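Local coordinates for protein alpha-Amylase (Thermotoga maritima, PDB 2B5D) that is an alpha-amylase of glycoside hydrolase family 57, a carbohydrate-active enzyme, at residues 331-334 against 335-339. Residues are numbered along the deposited sequence; the frame is centred on the assembly and turned at random.
Sequences ARRL and MDIMG
Ala331 and Met335 begin the last turns of the long alpha-helix 309-338, a worked example of how i to i+4 pairing is carried through to a helix C-terminus, where a glycine breaks the helical angles. Ala331 O takes the Met335 N-H at 2.8 Å in an almost straight bond (179°). The Met335 chain, bent at chi3 (-58°), curls back until Met335 CE lies 3.9 Å from Ala331 CB. Pro342 and Met1 cover this methionine. Arg332 repeats the backbone bond, its O accepting from Asp336 N, while its guanidinium leaves the helix for a salt bridge with Asp376. At Arg333 the bond from Ile337 N to Arg333 O is more bent, 146° at the hydrogen; the aliphatic CG of Arg333 passes 4.3 Å from Ile337 CD1, and Gln217 of the second subunit packs on the arginine. Leu334 is buried against Pro342, and its side chain runs alongside that of Met338 in the same direction. Leu334 O accepts from Met338 N at 2.7 Å, in a bond clearly bent at the hydrogen. After Met338 the chain leaves the helix at Gly339, whose phi is positive, yet Gly339 N still reaches Met335 O. Met338, with its outer chain stretched out, rests on Tyr223 and brings its SD to 4.2 Å from Leu334 CG.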
loop_
_atom_site.group_PDB
_atom_site.type_symbol
_atom_site.label_atom_id
_atom_site.label_comp_id
_atom_site.label_asym_id
_atom_site.label_seq_id
_atom_site.Cartn_x
_atom_site.Cartn_y
_atom_site.Cartn_z
ATOM N N ALA A 331 -2.313 46.395 24.122
ATOM C CA ALA A 331 -3.443 47.178 24.524
ATOM C C ALA A 331 -3.155 48.681 24.644
ATOM O O ALA A 331 -3.900 49.519 24.089
ATOM C CB ALA A 331 -4.044 46.639 25.832
ATOM N N ARG A 332 -2.077 49.027 25.366
ATOM C CA ARG A 332 -1.780 50.414 25.662
ATOM C C ARG A 332 -1.469 51.148 24.380
ATOM O O ARG A 332 -1.982 52.251 24.157
ATOM C CB ARG A 332 -0.617 50.524 26.662
ATOM C CG ARG A 332 -0.992 50.222 28.135
ATOM C CD ARG A 332 0.172 50.648 29.062
ATOM N NE ARG A 332 1.428 50.068 28.565
ATOM C CZ ARG A 332 1.997 48.976 29.070
ATOM N NH1 ARG A 332 1.451 48.358 30.132
ATOM N NH2 ARG A 332 3.121 48.519 28.523
ATOM N N ARG A 333 -0.648 50.537 23.534
ATOM C CA ARG A 333 -0.307 51.097 22.243
ATOM C C ARG A 333 -1.574 51.346 21.378
ATOM O O ARG A 333 -1.658 52.343 20.652
ATOM C CB ARG A 333 0.619 50.109 21.543
ATOM C CG ARG A 333 0.973 50.440 20.106
ATOM C CD ARG A 333 1.951 49.422 19.535
ATOM N NE ARG A 333 1.338 48.179 19.048
ATOM C CZ ARG A 333 1.525 46.964 19.576
ATOM N NH1 ARG A 333 2.331 46.779 20.644
ATOM N NH2 ARG A 333 0.916 45.922 19.022
ATOM N N LEU A 334 -2.535 50.421 21.450
ATOM C CA LEU A 334 -3.741 50.465 20.633
ATOM C C LEU A 334 -4.718 51.504 21.146
ATOM O O LEU A 334 -5.265 52.227 20.356
ATOM C CB LEU A 334 -4.433 49.094 20.591
ATOM C CG LEU A 334 -4.368 48.109 19.407
ATOM C CD1 LEU A 334 -3.347 48.399 18.344
ATOM C CD2 LEU A 334 -4.270 46.664 19.942
ATOM N N MET A 335 -4.961 51.538 22.459
ATOM C CA MET A 335 -5.775 52.581 23.083
ATOM C C MET A 335 -5.260 53.964 22.669
ATOM O O MET A 335 -6.024 54.825 22.183
ATOM C CB MET A 335 -5.787 52.426 24.609
ATOM C CG MET A 335 -6.907 51.546 25.097
ATOM S SD MET A 335 -6.979 51.011 26.828
ATOM C CE MET A 335 -5.398 50.147 27.018
ATOM N N ASP A 336 -3.953 54.166 22.815
ATOM C CA ASP A 336 -3.358 55.438 22.474
ATOM C C ASP A 336 -3.536 55.797 20.982
ATOM O O ASP A 336 -3.771 56.959 20.662
ATOM C CB ASP A 336 -1.898 55.499 22.951
ATOM C CG ASP A 336 -1.138 56.692 22.356
ATOM O OD1 ASP A 336 -1.204 57.830 22.927
ATOM O OD2 ASP A 336 -0.475 56.479 21.305
ATOM N N ILE A 337 -3.444 54.818 20.082
ATOM C CA ILE A 337 -3.651 55.066 18.638
ATOM C C ILE A 337 -5.146 55.138 18.215
ATOM O O ILE A 337 -5.482 55.842 17.252
ATOM C CB ILE A 337 -2.888 54.045 17.759
ATOM C CG1 ILE A 337 -1.415 54.417 17.653
ATOM C CG2 ILE A 337 -3.448 53.981 16.332
ATOM C CD1 ILE A 337 -0.515 53.257 17.166
ATOM N N MET A 338 -6.025 54.448 18.946
ATOM C CA MET A 338 -7.421 54.259 18.547
ATOM C C MET A 338 -8.369 55.221 19.210
ATOM O O MET A 338 -9.237 55.762 18.549
ATOM C CB MET A 338 -7.918 52.842 18.884
ATOM C CG MET A 338 -7.261 51.753 18.060
ATOM S SD MET A 338 -7.893 50.079 18.325
ATOM C CE MET A 338 -7.289 49.586 16.705
ATOM N N GLY A 339 -8.259 55.372 20.527
ATOM C CA GLY A 339 -9.157 56.248 21.240
ATOM C C GLY A 339 -10.372 55.502 21.749
ATOM O O GLY A 339 -11.271 56.071 22.398
#